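PDB 3HPY: catechol 2,3-dioxygenase from Pseudomonas sp. KL28, which probably catalyses the iron-dependent extradiol cleavage of catechol by dioxygen to 2-hydroxy-6-oxohexa-2,4-dienoate, and works as a homotetramer. Local coordinates for residues N240-R252 / W284-P296. Numbering follows the deposited sequence.
With MCT (4-methylcatechol), chain J.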
loop_
_atom_site.group_PDB
_atom_site.type_symbol
_atom_site.label_atom_id
_atom_site.label_comp_id
_atom_site.label_asym_id
_atom_site.label_seq_id
_atom_site.Cartn_x
_atom_site.Cartn_y
_atom_site.Cartn_z
ATOM N N ASN C 240 19.021 8.593 13.504
ATOM C CA ASN C 240 18.590 7.856 14.687
ATOM C C ASN C 240 17.070 7.844 14.770
ATOM O O ASN C 240 16.422 8.893 14.784
ATOM C CB ASN C 240 19.167 8.486 15.958
ATOM C CG ASN C 240 20.663 8.287 16.078
ATOM O OD1 ASN C 240 21.314 8.876 16.950
ATOM N ND2 ASN C 240 21.221 7.447 15.206
ATOM N N VAL C 241 16.515 6.640 14.825
ATOM C CA VAL C 241 15.081 6.436 14.900
ATOM C C VAL C 241 14.691 6.039 16.314
ATOM O O VAL C 241 15.300 5.152 16.906
ATOM C CB VAL C 241 14.637 5.317 13.934
ATOM C CG1 VAL C 241 13.153 5.085 14.059
ATOM C CG2 VAL C 241 15.006 5.684 12.499
ATOM N N ASP C 242 13.671 6.708 16.846
ATOM C CA ASP C 242 13.171 6.455 18.194
ATOM C C ASP C 242 12.285 5.202 18.217
ATOM O O ASP C 242 12.610 4.206 18.858
ATOM C CB ASP C 242 12.382 7.680 18.664
ATOM C CG ASP C 242 11.937 7.573 20.105
ATOM O OD1 ASP C 242 12.306 6.587 20.776
ATOM O OD2 ASP C 242 11.219 8.482 20.564
ATOM N N ILE C 243 11.158 5.257 17.519
ATOM C CA ILE C 243 10.261 4.112 17.447
ATOM C C ILE C 243 10.036 3.822 15.958
ATOM O O ILE C 243 9.575 4.686 15.214
ATOM C CB ILE C 243 8.911 4.399 18.166
ATOM C CG1 ILE C 243 8.046 3.137 18.186
ATOM C CG2 ILE C 243 8.159 5.522 17.466
ATOM C CD1 ILE C 243 8.660 1.986 18.955
ATOM N N GLY C 244 10.402 2.610 15.536
ATOM C CA GLY C 244 10.277 2.203 14.140
ATOM C C GLY C 244 8.884 2.351 13.569
ATOM O O GLY C 244 7.994 2.848 14.263
ATOM N N PRO C 245 8.656 1.930 12.309
ATOM C CA PRO C 245 7.329 2.043 11.697
ATOM C C PRO C 245 6.266 1.255 12.458
ATOM O O PRO C 245 6.406 0.050 12.672
ATOM C CB PRO C 245 7.554 1.508 10.283
ATOM C CG PRO C 245 8.652 0.539 10.463
ATOM C CD PRO C 245 9.590 1.252 11.396
ATOM N N THR C 246 5.205 1.940 12.874
ATOM C CA THR C 246 4.136 1.273 13.606
ATOM C C THR C 246 2.860 2.112 13.665
ATOM O O THR C 246 2.756 3.145 13.009
ATOM C CB THR C 246 4.612 0.915 15.043
ATOM O OG1 THR C 246 3.571 0.214 15.737
ATOM C CG2 THR C 246 5.005 2.168 15.815
ATOM N N ARG C 247 1.879 1.638 14.428
ATOM C CA ARG C 247 0.608 2.344 14.607
ATOM C C ARG C 247 0.386 2.758 16.071
ATOM O O ARG C 247 0.703 1.988 16.973
ATOM C CB ARG C 247 -0.570 1.451 14.195
ATOM C CG ARG C 247 -1.892 1.894 14.813
ATOM C CD ARG C 247 -2.883 2.280 13.770
ATOM N NE ARG C 247 -3.299 1.128 12.977
ATOM C CZ ARG C 247 -4.141 1.214 11.955
ATOM N NH1 ARG C 247 -4.640 2.397 11.620
ATOM N NH2 ARG C 247 -4.483 0.132 11.271
ATOM N N HIS C 248 -0.163 3.975 16.258
ATOM C CA HIS C 248 -0.544 4.505 17.574
ATOM C C HIS C 248 -1.980 4.065 17.779
ATOM O O HIS C 248 -2.699 3.944 16.784
ATOM C CB HIS C 248 -0.626 6.040 17.594
ATOM C CG HIS C 248 0.643 6.908 17.643
ATOM N ND1 HIS C 248 0.886 7.860 16.658
ATOM C CD2 HIS C 248 1.660 6.957 18.521
ATOM C CE1 HIS C 248 2.015 8.466 16.966
ATOM N NE2 HIS C 248 2.489 7.961 18.074
ATOM N N GLY C 249 -2.476 3.832 18.997
ATOM C CA GLY C 249 -3.894 3.493 19.141
ATOM C C GLY C 249 -4.588 4.843 19.030
ATOM O O GLY C 249 -5.552 5.072 18.283
ATOM N N VAL C 250 -4.032 5.740 19.827
ATOM C CA VAL C 250 -4.408 7.129 19.889
ATOM C C VAL C 250 -4.356 7.517 18.431
ATOM O O VAL C 250 -3.334 7.303 17.779
ATOM C CB VAL C 250 -3.317 7.883 20.640
ATOM C CG1 VAL C 250 -3.528 9.377 20.566
ATOM C CG2 VAL C 250 -3.266 7.382 22.056
ATOM N N THR C 251 -5.469 8.028 17.917
ATOM C CA THR C 251 -5.563 8.475 16.536
ATOM C C THR C 251 -5.441 7.412 15.443
ATOM O O THR C 251 -5.740 7.699 14.286
ATOM C CB THR C 251 -4.539 9.611 16.270
ATOM O OG1 THR C 251 -3.227 9.068 16.074
ATOM C CG2 THR C 251 -4.503 10.555 17.474
ATOM N N ARG C 252 -5.024 6.196 15.784
ATOM C CA ARG C 252 -4.897 5.147 14.766
ATOM C C ARG C 252 -3.858 5.567 13.704
ATOM O O ARG C 252 -3.718 4.915 12.673
ATOM C CB ARG C 252 -6.245 4.913 14.047
ATOM C CG ARG C 252 -7.537 4.720 14.894
ATOM C CD ARG C 252 -8.750 4.636 13.922
ATOM N NE ARG C 252 -10.066 4.310 14.490
ATOM C CZ ARG C 252 -11.180 4.207 13.759
ATOM N NH1 ARG C 252 -11.129 4.406 12.442
ATOM N NH2 ARG C 252 -12.340 3.897 14.332
ATOM N N TRP C 284 -8.367 6.846 26.780
ATOM C CA TRP C 284 -7.491 5.708 26.986
ATOM C C TRP C 284 -7.115 5.670 28.463
ATOM O O TRP C 284 -6.814 6.704 29.052
ATOM C CB TRP C 284 -6.229 5.831 26.128
ATOM C CG TRP C 284 -6.481 5.619 24.666
ATOM C CD1 TRP C 284 -7.073 6.492 23.798
ATOM C CD2 TRP C 284 -6.206 4.431 23.914
ATOM N NE1 TRP C 284 -7.188 5.920 22.554
ATOM C CE2 TRP C 284 -6.664 4.655 22.596
ATOM C CE3 TRP C 284 -5.619 3.195 24.226
ATOM C CZ2 TRP C 284 -6.553 3.689 21.588
ATOM C CZ3 TRP C 284 -5.509 2.230 23.220
ATOM C CH2 TRP C 284 -5.976 2.488 21.916
ATOM N N THR C 285 -7.161 4.485 29.063
ATOM C CA THR C 285 -6.804 4.330 30.470
ATOM C C THR C 285 -5.287 4.418 30.605
ATOM O O THR C 285 -4.558 4.069 29.675
ATOM C CB THR C 285 -7.264 2.975 31.009
ATOM O OG1 THR C 285 -6.688 1.931 30.217
ATOM C CG2 THR C 285 -8.772 2.868 30.952
ATOM N N TYR C 286 -4.810 4.882 31.758
ATOM C CA TYR C 286 -3.371 5.018 31.987
ATOM C C TYR C 286 -2.623 3.692 31.873
ATOM O O TYR C 286 -1.571 3.619 31.233
ATOM C CB TYR C 286 -3.097 5.613 33.375
ATOM C CG TYR C 286 -1.619 5.782 33.700
ATOM C CD1 TYR C 286 -0.886 6.852 33.182
ATOM C CD2 TYR C 286 -0.953 4.870 34.524
ATOM C CE1 TYR C 286 0.471 7.012 33.479
ATOM C CE2 TYR C 286 0.403 5.020 34.824
ATOM C CZ TYR C 286 1.106 6.092 34.300
ATOM O OH TYR C 286 2.443 6.251 34.599
ATOM N N ASP C 287 -3.163 2.652 32.501
ATOM C CA ASP C 287 -2.517 1.348 32.491
ATOM C C ASP C 287 -2.366 0.806 31.077
ATOM O O ASP C 287 -1.402 0.102 30.771
ATOM C CB ASP C 287 -3.307 0.362 33.366
ATOM C CG ASP C 287 -4.487 -0.260 32.644
ATOM O OD1 ASP C 287 -4.267 -1.174 31.821
ATOM O OD2 ASP C 287 -5.633 0.165 32.900
ATOM N N ASN C 288 -3.303 1.165 30.206
ATOM C CA ASN C 288 -3.278 0.696 28.824
ATOM C C ASN C 288 -2.620 1.683 27.866
ATOM O O ASN C 288 -2.764 1.581 26.652
ATOM C CB ASN C 288 -4.708 0.410 28.366
ATOM C CG ASN C 288 -4.763 -0.531 27.186
ATOM O OD1 ASN C 288 -4.862 -0.103 26.036
ATOM N ND2 ASN C 288 -4.686 -1.828 27.466
ATOM N N PHE C 289 -1.862 2.622 28.399
ATOM C CA PHE C 289 -1.250 3.616 27.548
ATOM C C PHE C 289 -0.140 3.082 26.570
ATOM O O PHE C 289 0.116 3.711 25.537
ATOM C CB PHE C 289 -0.849 4.777 28.479
ATOM C CG PHE C 289 -0.129 5.905 27.822
ATOM C CD1 PHE C 289 -0.731 6.727 26.838
ATOM C CD2 PHE C 289 1.209 6.106 28.141
ATOM C CE1 PHE C 289 0.013 7.767 26.199
ATOM C CE2 PHE C 289 1.966 7.118 27.530
ATOM C CZ PHE C 289 1.378 7.949 26.537
ATOM N N ALA C 290 0.454 1.906 26.849
ATOM C CA ALA C 290 1.474 1.273 25.963
ATOM C C ALA C 290 0.846 0.941 24.595
ATOM O O ALA C 290 1.485 1.067 23.546
ATOM C CB ALA C 290 2.013 -0.030 26.598
ATOM N N GLN C 291 -0.405 0.490 24.640
ATOM C CA GLN C 291 -1.172 0.147 23.448
ATOM C C GLN C 291 -1.577 1.408 22.690
ATOM O O GLN C 291 -1.692 1.398 21.464
ATOM C CB GLN C 291 -2.448 -0.614 23.809
ATOM C CG GLN C 291 -2.969 -1.365 22.597
ATOM C CD GLN C 291 -4.306 -2.052 22.789
ATOM O OE1 GLN C 291 -4.544 -3.116 22.215
ATOM N NE2 GLN C 291 -5.194 -1.441 23.568
ATOM N N GLY C 292 -1.823 2.483 23.439
ATOM C CA GLY C 292 -2.211 3.755 22.849
ATOM C C GLY C 292 -1.044 4.432 22.151
ATOM O O GLY C 292 -1.219 5.192 21.195
ATOM N N LEU C 293 0.149 4.142 22.665
ATOM C CA LEU C 293 1.427 4.634 22.160
ATOM C C LEU C 293 1.756 3.704 20.958
ATOM O O LEU C 293 1.748 4.162 19.815
ATOM C CB LEU C 293 2.463 4.521 23.297
ATOM C CG LEU C 293 3.759 5.324 23.435
ATOM C CD1 LEU C 293 4.594 5.097 22.202
ATOM C CD2 LEU C 293 3.478 6.815 23.653
ATOM N N ASP C 294 2.032 2.418 21.210
ATOM C CA ASP C 294 2.287 1.452 20.122
ATOM C C ASP C 294 1.077 0.571 20.138
ATOM O O ASP C 294 0.714 0.012 21.168
ATOM C CB ASP C 294 3.500 0.529 20.366
ATOM C CG ASP C 294 4.134 -0.016 19.053
ATOM O OD1 ASP C 294 3.464 -0.669 18.213
ATOM O OD2 ASP C 294 5.348 0.213 18.880
ATOM N N TYR C 295 0.434 0.436 19.003
ATOM C CA TYR C 295 -0.691 -0.429 19.018
ATOM C C TYR C 295 -0.289 -1.885 18.714
ATOM O O TYR C 295 -0.510 -2.756 19.556
ATOM C CB TYR C 295 -1.747 0.070 18.066
ATOM C CG TYR C 295 -2.973 -0.747 18.214
ATOM C CD1 TYR C 295 -3.784 -0.635 19.345
ATOM C CD2 TYR C 295 -3.317 -1.651 17.233
ATOM C CE1 TYR C 295 -4.920 -1.413 19.481
ATOM C CE2 TYR C 295 -4.440 -2.432 17.351
ATOM C CZ TYR C 295 -5.244 -2.308 18.466
ATOM O OH TYR C 295 -6.399 -3.039 18.519
ATOM N N PRO C 296 0.342 -2.174 17.547
ATOM C CA PRO C 296 0.650 -3.612 17.414
ATOM C C PRO C 296 1.317 -4.199 18.648
ATOM O O PRO C 296 0.864 -5.204 19.223
ATOM C CB PRO C 296 1.540 -3.695 16.169
ATOM C CG PRO C 296 2.047 -2.330 15.940
ATOM C CD PRO C 296 1.004 -1.370 16.496
HETATM C C1 MCT J . 0.470 10.015 19.816
HETATM C C2 MCT J . 1.576 10.855 19.607
HETATM C C3 MCT J . 1.672 11.579 18.395
HETATM O O3 MCT J . 2.725 12.375 18.191
HETATM C C4 MCT J . 0.665 11.471 17.398
HETATM O O4 MCT J . 0.780 12.178 16.238
HETATM C C5 MCT J . -0.455 10.622 17.613
HETATM C C6 MCT J . -0.543 9.899 18.830
HETATM C C MCT J . 0.361 9.240 21.091
#
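The carbonyl oxygen of G292, in the last turn of helix 289-293, is gripped by two consecutive amides of the loop beyond strand 246-247. V250 N lies 3.2 Å from G292 O, in the carbonyl plane and on a lone pair, whereas G249 N, at 2.9 Å, comes from above that plane. A carbonyl near the end of a short helix thus takes two N-H donors from a neighbouring loop. A third backbone bond, 2.6 Å from Y295 N to R247 O, ties the chain just past the helix to the strand.

Side chains fill in around these backbone bonds. V250 turns its two methyls to different tasks: CG1, anti to the backbone N (chi1 171°), reaches C6 of 4-methylcatechol, while CG2 sits over the five-membered ring of W284 in a CH-pi contact, 4.2 Å from the centroid. The benzene rim of the same indole presses on G249, W284 CZ2 lying 3.4 Å from the carbonyl carbon of G249. H248 lays one ring face on the catechol, with MCT C6 above the ring centre, and meets L293 O at its edge through CD2 (3.1 Å). At the far end T246 OG1 donates to D294 OD1 at 2.6 Å, approaching 46° out of the carboxylate plane; Q297 N is a second donor to this oxygen.

Through these bonds the helix near the C-terminus is fastened to a pocket wall in the glyoxalase-type half of this extradiol dioxygenase, which carries the iron ligands H154, H216 and E267. H248 NE2 is hydrogen-bonded to Y257 OH, a hydroxyl also bonded to 4-methylcatechol. R247 forms a salt bridge with D232 of a second subunit, and Y295 packs on M236 of that subunit's helix 224-236, while strand 246-247 pairs antiparallel with 254-259 of its own chain.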